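Local coordinates for lectin 2 (Agrocybe aegerita, PDB 4TQM), which is a fungal beta-propeller lectin that binds N-acetylglucosamine in pockets around its rim and probably recognises glycans ending in this sugar, at residues 301-306 against 328-333; 322-327 against 373-378; 195-200 against 210-215. The protein carries 1 engineered substitution. All coordinates share one frame; numbering follows the deposited sequence.

Interaction 1 (301-306 against 328-333). With NAG (2-acetamido-2-deoxy-beta-D-glucopyranose), chain G; NAG (2-acetamido-2-deoxy-beta-D-glucopyranose), chain F; GAL (beta-D-galactopyranose), chain B.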
loop_
_atom_site.group_PDB
_atom_site.type_symbol
_atom_site.label_atom_id
_atom_site.label_comp_id
_atom_site.label_asym_id
_atom_site.label_seq_id
_atom_site.Cartn_x
_atom_site.Cartn_y
_atom_site.Cartn_z
ATOM N N PHE A 301 15.891 -1.189 0.098
ATOM C CA PHE A 301 16.707 -0.328 0.938
ATOM C C PHE A 301 17.576 -1.190 1.846
ATOM O O PHE A 301 17.168 -1.571 2.943
ATOM C CB PHE A 301 15.819 0.626 1.737
ATOM C CG PHE A 301 15.030 1.574 0.873
ATOM C CD1 PHE A 301 15.574 2.786 0.479
ATOM C CD2 PHE A 301 13.753 1.247 0.441
ATOM C CE1 PHE A 301 14.856 3.659 -0.322
ATOM C CE2 PHE A 301 13.031 2.114 -0.359
ATOM C CZ PHE A 301 13.584 3.322 -0.740
ATOM N N GLY A 302 18.776 -1.504 1.366
ATOM C CA GLY A 302 19.668 -2.411 2.064
ATOM C C GLY A 302 20.544 -1.724 3.091
ATOM O O GLY A 302 20.227 -0.630 3.565
ATOM N N ASN A 303 21.651 -2.371 3.442
ATOM C CA ASN A 303 22.580 -1.798 4.404
ATOM C C ASN A 303 23.292 -0.567 3.855
ATOM O O ASN A 303 23.254 0.497 4.465
ATOM C CB ASN A 303 23.602 -2.842 4.855
ATOM C CG ASN A 303 24.610 -2.279 5.840
ATOM O OD1 ASN A 303 25.761 -2.014 5.488
ATOM N ND2 ASN A 303 24.179 -2.086 7.083
ATOM N N ALA A 304 23.927 -0.719 2.697
ATOM C CA ALA A 304 24.757 0.338 2.126
ATOM C C ALA A 304 23.956 1.377 1.344
ATOM O O ALA A 304 24.509 2.380 0.890
ATOM C CB ALA A 304 25.841 -0.264 1.243
ATOM N N GLY A 305 22.659 1.136 1.188
ATOM C CA GLY A 305 21.808 2.057 0.461
ATOM C C GLY A 305 20.776 1.367 -0.409
ATOM O O GLY A 305 20.303 0.276 -0.092
ATOM N N VAL A 306 20.436 2.014 -1.518
ATOM C CA VAL A 306 19.388 1.548 -2.411
ATOM C C VAL A 306 19.929 0.672 -3.533
ATOM O O VAL A 306 20.789 1.104 -4.331
ATOM C CB VAL A 306 18.612 2.730 -3.018
ATOM C CG1 VAL A 306 17.425 2.229 -3.825
ATOM C CG2 VAL A 306 18.150 3.670 -1.918
ATOM N N GLY A 328 19.794 3.908 3.429
ATOM C CA GLY A 328 20.082 2.590 3.963
ATOM C C GLY A 328 20.368 2.638 5.452
ATOM O O GLY A 328 20.317 3.706 6.069
ATOM N N VAL A 329 20.661 1.478 6.031
ATOM C CA VAL A 329 21.017 1.384 7.442
ATOM C C VAL A 329 22.272 2.208 7.716
ATOM O O VAL A 329 22.386 2.876 8.748
ATOM C CB VAL A 329 21.276 -0.085 7.855
ATOM C CG1 VAL A 329 21.795 -0.164 9.285
ATOM C CG2 VAL A 329 20.014 -0.916 7.696
ATOM N N GLN A 330 23.199 2.165 6.765
ATOM C CA GLN A 330 24.497 2.814 6.897
ATOM C C GLN A 330 24.366 4.335 6.985
ATOM O O GLN A 330 25.289 5.020 7.432
ATOM C CB GLN A 330 25.384 2.422 5.713
ATOM C CG GLN A 330 26.859 2.749 5.866
ATOM C CD GLN A 330 27.697 2.128 4.763
ATOM O OE1 GLN A 330 28.252 1.043 4.929
ATOM N NE2 GLN A 330 27.787 2.812 3.629
ATOM N N GLN A 331 23.217 4.857 6.567
ATOM C CA GLN A 331 22.970 6.296 6.617
ATOM C C GLN A 331 21.998 6.667 7.737
ATOM O O GLN A 331 21.417 7.757 7.737
ATOM C CB GLN A 331 22.474 6.811 5.261
ATOM C CG GLN A 331 23.498 6.670 4.130
ATOM C CD GLN A 331 23.506 5.282 3.505
ATOM O OE1 GLN A 331 22.475 4.616 3.435
ATOM N NE2 GLN A 331 24.672 4.844 3.042
ATOM N N GLY A 332 21.831 5.753 8.690
ATOM C CA GLY A 332 21.063 6.023 9.895
ATOM C C GLY A 332 19.593 5.649 9.835
ATOM O O GLY A 332 18.850 5.890 10.785
ATOM N N TRP A 333 19.169 5.057 8.725
ATOM C CA TRP A 333 17.757 4.738 8.530
ATOM C C TRP A 333 17.307 3.493 9.292
ATOM O O TRP A 333 17.900 2.419 9.169
ATOM C CB TRP A 333 17.439 4.623 7.036
ATOM C CG TRP A 333 17.633 5.922 6.323
ATOM C CD1 TRP A 333 18.816 6.457 5.901
ATOM C CD2 TRP A 333 16.616 6.869 5.972
ATOM N NE1 TRP A 333 18.596 7.676 5.301
ATOM C CE2 TRP A 333 17.254 7.951 5.333
ATOM C CE3 TRP A 333 15.228 6.905 6.134
ATOM C CZ2 TRP A 333 16.552 9.057 4.859
ATOM C CZ3 TRP A 333 14.533 8.004 5.661
ATOM C CH2 TRP A 333 15.194 9.063 5.030
HETATM C C1 NAG G . 20.934 11.656 7.974
HETATM C C2 NAG G . 19.987 10.991 6.983
HETATM C C3 NAG G . 20.735 10.677 5.692
HETATM C C4 NAG G . 21.397 11.944 5.164
HETATM C C5 NAG G . 22.212 12.640 6.250
HETATM C C6 NAG G . 22.759 13.975 5.750
HETATM C C7 NAG G . 18.164 9.861 8.080
HETATM C C8 NAG G . 17.666 8.628 8.776
HETATM N N2 NAG G . 19.390 9.806 7.566
HETATM O O3 NAG G . 19.840 10.173 4.726
HETATM O O4 NAG G . 22.244 11.618 4.086
HETATM O O5 NAG G . 21.434 12.851 7.412
HETATM O O6 NAG G . 21.700 14.789 5.295
HETATM O O7 NAG G . 17.457 10.866 8.006
HETATM C C1 NAG F . 25.031 -6.710 1.029
HETATM C C2 NAG F . 23.580 -6.672 0.557
HETATM C C3 NAG F . 23.360 -7.669 -0.574
HETATM C C4 NAG F . 24.368 -7.405 -1.686
HETATM C C5 NAG F . 25.791 -7.362 -1.135
HETATM C C6 NAG F . 26.758 -6.964 -2.245
HETATM C C7 NAG F . 21.958 -5.915 2.179
HETATM C C8 NAG F . 20.837 -6.289 3.101
HETATM N N2 NAG F . 22.666 -6.916 1.658
HETATM O O3 NAG F . 22.049 -7.530 -1.077
HETATM O O4 NAG F . 24.278 -8.404 -2.680
HETATM O O5 NAG F . 25.896 -6.445 -0.059
HETATM O O6 NAG F . 28.079 -6.975 -1.757
HETATM O O7 NAG F . 22.195 -4.732 1.933
HETATM C C1 GAL B . 27.992 -5.060 4.344
HETATM C C2 GAL B . 27.171 -5.502 3.138
HETATM C C3 GAL B . 25.678 -5.606 3.440
HETATM C C4 GAL B . 25.382 -6.173 4.829
HETATM C C5 GAL B . 26.319 -5.575 5.875
HETATM C C6 GAL B . 26.072 -6.168 7.257
HETATM O O1 GAL B . 29.359 -5.260 4.063
HETATM O O2 GAL B . 27.338 -4.550 2.110
HETATM O O3 GAL B . 25.081 -6.416 2.448
HETATM O O4 GAL B . 25.497 -7.579 4.820
HETATM O O5 GAL B . 27.648 -5.820 5.479
HETATM O O6 GAL B . 26.818 -5.453 8.218
#
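Gly305 and Gly328 bring the two loops closest, their CA atoms 3.9 Å apart, and the turn at 329-330 takes the carbonyls of Gly302 and Asn303 with successive backbone N-H groups. Val329 N donates to Gly302 O (3.3 Å) and Gln330 N to Asn303 O at 2.8 Å. Residues 302-305 are the loop that joins two strands, closed by the bond from Gly302 N to Gly305 O, while 329-330 make a short 3-10 turn. Gly328 O accepts both Gln331 N and Trp333 N, which closes the second loop.

Gln331 ties the loops through its side-chain amide. A bend at chi2 (83°) folds the chain back, so that OE1 accepts Gly328 N at 2.8 Å within its own loop while NE2 reaches across to Ala304 O at 3.3 Å. That second bond comes from above the carbonyl plane, 67° out of it, and is directed at no lone pair. Asn303 stretches out with CG anti to its backbone N (chi1 179°); ND2 lies against Val329 CB (3.6 Å), whereas OD1 lies against C5 of the galactose. Its backbone N grips O7 of the chain F N-acetylglucosamine at 2.9 Å.

The other loop serves a second sugar. Trp333 NE1 donates to O3 of the chain G N-acetylglucosamine, the acetamide methyl C8 sits over the centre of the indole face, and Gln331 O accepts N2. The contact thus stands between two sugar pockets of a lectin beta-propeller. Asp271, Trp278 and Lys276 also bond the chain F sugar, Asp326 and Glu358 the chain G sugar. Loop 301-306 joins strands 297-301 and 306-309 of one blade, and 328-333 leads from strand 321-324 of that blade toward strand 339-343 of the next.

Interaction 2 (322-327 against 373-378). With NAG (2-acetamido-2-deoxy-beta-D-glucopyranose), chain G.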
loop_
_atom_site.group_PDB
_atom_site.type_symbol
_atom_site.label_atom_id
_atom_site.label_comp_id
_atom_site.label_asym_id
_atom_site.label_seq_id
_atom_site.Cartn_x
_atom_site.Cartn_y
_atom_site.Cartn_z
ATOM N N LEU A 322 23.798 -1.779 -6.499
ATOM C CA LEU A 322 23.681 -0.575 -5.691
ATOM C C LEU A 322 23.503 0.629 -6.605
ATOM O O LEU A 322 24.337 0.878 -7.476
ATOM C CB LEU A 322 24.925 -0.399 -4.818
ATOM C CG LEU A 322 25.018 0.845 -3.933
ATOM C CD1 LEU A 322 23.927 0.852 -2.875
ATOM C CD2 LEU A 322 26.391 0.931 -3.284
ATOM N N VAL A 323 22.413 1.369 -6.420
ATOM C CA VAL A 323 22.168 2.548 -7.240
ATOM C C VAL A 323 22.231 3.837 -6.431
ATOM O O VAL A 323 22.385 4.919 -7.004
ATOM C CB VAL A 323 20.816 2.487 -7.989
ATOM C CG1 VAL A 323 20.695 1.182 -8.769
ATOM C CG2 VAL A 323 19.656 2.657 -7.018
ATOM N N LEU A 324 22.108 3.740 -5.108
ATOM C CA LEU A 324 22.233 4.961 -4.303
ATOM C C LEU A 324 22.877 4.750 -2.937
ATOM O O LEU A 324 22.493 3.855 -2.196
ATOM C CB LEU A 324 20.873 5.656 -4.155
ATOM C CG LEU A 324 20.842 6.970 -3.367
ATOM C CD1 LEU A 324 21.807 7.985 -3.952
ATOM C CD2 LEU A 324 19.434 7.538 -3.337
ATOM N N LYS A 325 23.860 5.579 -2.599
ATOM C CA LYS A 325 24.511 5.462 -1.296
ATOM C C LYS A 325 23.802 6.294 -0.229
ATOM O O LYS A 325 24.412 7.147 0.423
ATOM C CB LYS A 325 25.995 5.823 -1.384
ATOM C CG LYS A 325 26.819 4.794 -2.144
ATOM C CD LYS A 325 28.302 5.119 -2.112
ATOM C CE LYS A 325 29.110 4.034 -2.813
ATOM N NZ LYS A 325 30.575 4.294 -2.757
ATOM N N ASP A 326 22.510 6.030 -0.062
ATOM C CA ASP A 326 21.701 6.698 0.950
ATOM C C ASP A 326 20.411 5.913 1.182
ATOM O O ASP A 326 20.134 4.943 0.473
ATOM C CB ASP A 326 21.391 8.136 0.533
ATOM C CG ASP A 326 21.213 9.061 1.721
ATOM O OD1 ASP A 326 20.822 8.576 2.803
ATOM O OD2 ASP A 326 21.467 10.274 1.574
ATOM N N PHE A 327 19.639 6.336 2.183
ATOM C CA PHE A 327 18.378 5.692 2.560
ATOM C C PHE A 327 18.562 4.261 3.072
ATOM O O PHE A 327 17.599 3.494 3.143
ATOM C CB PHE A 327 17.361 5.719 1.409
ATOM C CG PHE A 327 17.015 7.103 0.931
ATOM C CD1 PHE A 327 16.195 7.927 1.685
ATOM C CD2 PHE A 327 17.496 7.573 -0.281
ATOM C CE1 PHE A 327 15.870 9.196 1.245
ATOM C CE2 PHE A 327 17.174 8.842 -0.727
ATOM C CZ PHE A 327 16.360 9.654 0.039
ATOM N N GLY A 373 19.735 10.557 -8.865
ATOM C CA GLY A 373 20.587 11.709 -8.644
ATOM C C GLY A 373 20.885 11.957 -7.179
ATOM O O GLY A 373 20.451 11.193 -6.315
ATOM N N PRO A 374 21.625 13.038 -6.889
ATOM C CA PRO A 374 22.006 13.397 -5.518
ATOM C C PRO A 374 20.782 13.669 -4.649
ATOM O O PRO A 374 19.771 14.163 -5.147
ATOM C CB PRO A 374 22.819 14.682 -5.706
ATOM C CG PRO A 374 22.357 15.238 -7.010
ATOM C CD PRO A 374 22.070 14.044 -7.867
ATOM N N VAL A 375 20.880 13.338 -3.365
ATOM C CA VAL A 375 19.779 13.531 -2.433
ATOM C C VAL A 375 19.558 15.015 -2.117
ATOM O O VAL A 375 20.506 15.739 -1.815
ATOM C CB VAL A 375 20.022 12.748 -1.126
ATOM C CG1 VAL A 375 18.903 12.997 -0.134
ATOM C CG2 VAL A 375 20.150 11.258 -1.417
ATOM N N LYS A 376 18.308 15.463 -2.202
ATOM C CA LYS A 376 17.949 16.829 -1.829
ATOM C C LYS A 376 16.958 16.833 -0.666
ATOM O O LYS A 376 16.123 15.934 -0.544
ATOM C CB LYS A 376 17.364 17.587 -3.026
ATOM C CG LYS A 376 18.338 17.788 -4.182
ATOM C CD LYS A 376 17.690 18.544 -5.340
ATOM C CE LYS A 376 17.379 19.996 -4.978
ATOM N NZ LYS A 376 18.611 20.823 -4.821
ATOM N N ALA A 377 17.058 17.843 0.194
ATOM C CA ALA A 377 16.140 17.978 1.320
ATOM C C ALA A 377 14.918 18.794 0.916
ATOM O O ALA A 377 15.036 19.968 0.557
ATOM C CB ALA A 377 16.842 18.618 2.506
ATOM N N LEU A 378 13.747 18.169 0.973
ATOM C CA LEU A 378 12.506 18.819 0.570
ATOM C C LEU A 378 11.979 19.754 1.653
ATOM O O LEU A 378 11.582 20.889 1.372
ATOM C CB LEU A 378 11.442 17.775 0.232
ATOM C CG LEU A 378 10.874 17.808 -1.188
ATOM C CD1 LEU A 378 10.302 19.180 -1.506
ATOM C CD2 LEU A 378 11.941 17.438 -2.194
HETATM C C1 NAG G . 20.934 11.656 7.974
HETATM C C2 NAG G . 19.987 10.991 6.983
HETATM C C3 NAG G . 20.735 10.677 5.692
HETATM C C4 NAG G . 21.397 11.944 5.164
HETATM C C5 NAG G . 22.212 12.640 6.250
HETATM C C6 NAG G . 22.759 13.975 5.750
HETATM C C7 NAG G . 18.164 9.861 8.080
HETATM C C8 NAG G . 17.666 8.628 8.776
HETATM N N2 NAG G . 19.390 9.806 7.566
HETATM O O3 NAG G . 19.840 10.173 4.726
HETATM O O4 NAG G . 22.244 11.618 4.086
HETATM O O5 NAG G . 21.434 12.851 7.412
HETATM O O6 NAG G . 21.700 14.789 5.295
HETATM O O7 NAG G . 17.457 10.866 8.006
#
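Asp326 and Val375 meet where the loop after outermost strand 321-324 of one beta-propeller blade meets residues 373-375, which lead into outermost strand 376-379 of the next, beside a sugar pocket. The backbones stay apart, with Asp326 and Val375 CA atoms 7.9 Å from each other, and side chains bridge the gap. Asp326 leaves its backbone with CB packed on Val375 CG2 at 3.9 Å. Its CG is swung away from the backbone N (chi1 -151°), which carries the carboxylate to the chain G N-acetylglucosamine. There OD1 accepts the sugar O3 hydroxyl at 2.7 Å and also Phe327 N, which meets it on the anti side, 21° out of the carboxylate plane; this internal bond helps fix the rotation of the group. OD2 accepts O4, so the two oxygens hold neighbouring hydroxyls of the ring. Trp333 NE1 adds a weak bond to OD1.

Val375 presents CG2 to all three neighbours: Leu324 CD2, the Phe327 ring and the aspartate. Leu324 CD2 in turn lies in plane at the edge of that ring. The apolar flank of the carboxylate is Val375 CG2, 3.4 Å from Asp326 OD2.

Interaction 3 (195-200 against 210-215). With NAG (2-acetamido-2-deoxy-beta-D-glucopyranose), chain E.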
loop_
_atom_site.group_PDB
_atom_site.type_symbol
_atom_site.label_atom_id
_atom_site.label_comp_id
_atom_site.label_asym_id
_atom_site.label_seq_id
_atom_site.Cartn_x
_atom_site.Cartn_y
_atom_site.Cartn_z
ATOM N N VAL A 195 -1.884 -20.065 -2.191
ATOM C CA VAL A 195 -2.312 -18.743 -2.605
ATOM C C VAL A 195 -3.653 -18.943 -3.295
ATOM O O VAL A 195 -3.750 -19.693 -4.287
ATOM C CB VAL A 195 -1.327 -18.081 -3.584
ATOM C CG1 VAL A 195 -1.916 -16.785 -4.127
ATOM C CG2 VAL A 195 0.013 -17.819 -2.905
ATOM N N PHE A 196 -4.671 -18.290 -2.731
ATOM C CA PHE A 196 -6.049 -18.341 -3.195
ATOM C C PHE A 196 -6.403 -17.045 -3.910
ATOM O O PHE A 196 -5.849 -15.988 -3.613
ATOM C CB PHE A 196 -7.018 -18.467 -2.012
ATOM C CG PHE A 196 -6.862 -19.723 -1.199
ATOM C CD1 PHE A 196 -7.603 -20.853 -1.500
ATOM C CD2 PHE A 196 -6.010 -19.758 -0.107
ATOM C CE1 PHE A 196 -7.478 -22.007 -0.742
ATOM C CE2 PHE A 196 -5.879 -20.909 0.651
ATOM C CZ PHE A 196 -6.616 -22.033 0.332
ATOM N N ILE A 197 -7.350 -17.120 -4.835
ATOM C CA ILE A 197 -7.934 -15.914 -5.395
ATOM C C ILE A 197 -9.451 -15.997 -5.318
ATOM O O ILE A 197 -10.035 -17.085 -5.360
ATOM C CB ILE A 197 -7.510 -15.677 -6.860
ATOM C CG1 ILE A 197 -7.975 -16.834 -7.739
ATOM C CG2 ILE A 197 -6.002 -15.480 -6.965
ATOM C CD1 ILE A 197 -7.788 -16.588 -9.202
ATOM N N SER A 198 -10.085 -14.839 -5.180
ATOM C CA SER A 198 -11.534 -14.750 -5.234
ATOM C C SER A 198 -11.910 -13.691 -6.258
ATOM O O SER A 198 -11.530 -12.521 -6.129
ATOM C CB SER A 198 -12.115 -14.404 -3.866
ATOM O OG SER A 198 -13.519 -14.225 -3.948
ATOM N N ARG A 199 -12.641 -14.114 -7.283
ATOM C CA ARG A 199 -12.970 -13.249 -8.406
ATOM C C ARG A 199 -14.002 -12.189 -8.038
ATOM O O ARG A 199 -14.992 -12.478 -7.366
ATOM C CB ARG A 199 -13.486 -14.084 -9.580
ATOM C CG ARG A 199 -13.774 -13.284 -10.840
ATOM C CD ARG A 199 -14.675 -14.060 -11.787
ATOM N NE ARG A 199 -15.945 -14.404 -11.152
ATOM C CZ ARG A 199 -16.934 -15.054 -11.757
ATOM N NH1 ARG A 199 -16.807 -15.438 -13.020
ATOM N NH2 ARG A 199 -18.054 -15.322 -11.097
ATOM N N ASN A 200 -13.748 -10.962 -8.479
ATOM C CA ASN A 200 -14.720 -9.882 -8.409
ATOM C C ASN A 200 -15.879 -10.210 -9.347
ATOM O O ASN A 200 -15.703 -10.245 -10.565
ATOM C CB ASN A 200 -14.043 -8.574 -8.831
ATOM C CG ASN A 200 -14.927 -7.351 -8.639
ATOM O OD1 ASN A 200 -16.134 -7.389 -8.876
ATOM N ND2 ASN A 200 -14.317 -6.247 -8.221
ATOM N N LYS A 210 -10.437 -19.759 -4.710
ATOM C CA LYS A 210 -9.845 -20.792 -5.553
ATOM C C LYS A 210 -8.347 -20.894 -5.296
ATOM O O LYS A 210 -7.629 -19.898 -5.394
ATOM C CB LYS A 210 -10.068 -20.473 -7.033
ATOM C CG LYS A 210 -11.515 -20.506 -7.489
ATOM C CD LYS A 210 -11.599 -20.271 -8.990
ATOM C CE LYS A 210 -12.949 -20.688 -9.553
ATOM N NZ LYS A 210 -12.966 -20.624 -11.041
ATOM N N SER A 211 -7.878 -22.098 -4.974
ATOM C CA SER A 211 -6.451 -22.344 -4.812
ATOM C C SER A 211 -5.750 -22.253 -6.161
ATOM O O SER A 211 -6.061 -23.013 -7.079
ATOM C CB SER A 211 -6.223 -23.730 -4.207
ATOM O OG SER A 211 -4.848 -24.066 -4.210
ATOM N N VAL A 212 -4.800 -21.331 -6.289
ATOM C CA VAL A 212 -4.124 -21.144 -7.568
ATOM C C VAL A 212 -2.616 -21.340 -7.500
ATOM O O VAL A 212 -1.992 -21.640 -8.520
ATOM C CB VAL A 212 -4.450 -19.775 -8.215
ATOM C CG1 VAL A 212 -5.927 -19.689 -8.535
ATOM C CG2 VAL A 212 -4.030 -18.631 -7.305
ATOM N N ILE A 213 -2.017 -21.165 -6.323
ATOM C CA ILE A 213 -0.585 -21.475 -6.202
ATOM C C ILE A 213 -0.278 -22.317 -4.964
ATOM O O ILE A 213 -0.820 -22.061 -3.900
ATOM C CB ILE A 213 0.300 -20.199 -6.186
ATOM C CG1 ILE A 213 0.083 -19.357 -7.444
ATOM C CG2 ILE A 213 1.777 -20.561 -6.079
ATOM C CD1 ILE A 213 0.799 -18.017 -7.400
ATOM N N ASP A 214 0.579 -23.326 -5.099
ATOM C CA ASP A 214 1.019 -24.097 -3.937
ATOM C C ASP A 214 2.414 -23.655 -3.499
ATOM O O ASP A 214 3.361 -24.445 -3.492
ATOM C CB ASP A 214 1.000 -25.597 -4.227
ATOM C CG ASP A 214 -0.400 -26.124 -4.468
ATOM O OD1 ASP A 214 -1.365 -25.348 -4.304
ATOM O OD2 ASP A 214 -0.533 -27.319 -4.807
ATOM N N ASN A 215 2.519 -22.382 -3.128
ATOM C CA ASN A 215 3.792 -21.755 -2.799
ATOM C C ASN A 215 3.503 -20.388 -2.187
ATOM O O ASN A 215 2.337 -20.014 -2.045
ATOM C CB ASN A 215 4.641 -21.602 -4.065
ATOM C CG ASN A 215 6.120 -21.844 -3.817
ATOM O OD1 ASN A 215 6.705 -21.310 -2.874
ATOM N ND2 ASN A 215 6.733 -22.661 -4.667
HETATM C C1 NAG E . 12.413 -22.320 -1.070
HETATM C C2 NAG E . 11.406 -21.203 -1.321
HETATM C C3 NAG E . 10.170 -21.763 -2.020
HETATM C C4 NAG E . 10.567 -22.559 -3.263
HETATM C C5 NAG E . 11.658 -23.578 -2.953
HETATM C C6 NAG E . 12.173 -24.220 -4.240
HETATM C C7 NAG E . 11.527 -19.369 0.280
HETATM C C8 NAG E . 10.892 -18.705 1.466
HETATM N N2 NAG E . 11.047 -20.565 -0.067
HETATM O O3 NAG E . 9.315 -20.708 -2.396
HETATM O O4 NAG E . 9.439 -23.233 -3.781
HETATM O O5 NAG E . 12.742 -22.962 -2.290
HETATM O O6 NAG E . 13.222 -25.116 -3.942
HETATM O O7 NAG E . 12.447 -18.810 -0.316
#
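Val195 and Ile213 open an antiparallel hairpin pairing in which strands 195-198 and 210-213 run at 131° to one another. Five backbone hydrogen bonds join them. Ile197 and Lys210 exchange a reciprocal pair, Val195 N donates to Ile213 O, and Val195 O receives both Val212 N (2.8 Å) and Ile213 N (3.1 Å). This doubly gripped carbonyl marks a classic beta bulge, with Val212 and Ile213 facing one residue. Between the hydrogen-bonded pairs, Phe196 CA makes a CA-H...O contact to Lys210 O at 3.1 Å.

Apolar contacts gather on the face of Val195 and Ile197. Val195 and Ile213 lie side by side, CB to CB 3.7 Å. Val212, turned by the bulge, crosses Ile197 at about a right angle. Ile197 CG1 sits between its backbone N and carbonyl carbon (chi1 61°), which sets it against Val212 CG1 at 3.6 Å, and the two CG2 methyls also meet. Phe196 leaves by the other face with Ser211, its CD1 3.7 Å from Ser211 N.

Sugar binding occupies the far end. Asn215 OD1 accepts O3 of the chain E N-acetylglucosamine at 2.7 Å, and ND2 donates to O4; Trp223, Gly221 and Lys248 also bond this sugar.

Strand 210-213 is the outermost of its propeller blade, strand 195-198 pairs on its other side with 186-190, and Val195 and Ile213 pack on Ile243 of strand 242-246 in the next blade.

In the fold
Interactions 1 and 2 are neighbours, about 10 Å apart centre to centre, and converge on the same N-acetylglucosamine; they also join through backbone bonds of Val306 with Val323 and Leu324. Interaction 3 lies about 35 and 39 Å from them, centre to centre, on a different blade. All three are partly buried, but their chemistry differs. Interaction 3 is antiparallel strand pairing within one blade, interrupted by a bulge; interaction 1 links loops by backbone and amide bonds; interaction 2, the smallest, spans two blades mainly through side chains, with no hydrogen bond between its segments. Asp326 and Asn215 bind O3 and O4 of their sugars, each just past the outermost strand of its blade, consistent with repeated pockets around the propeller.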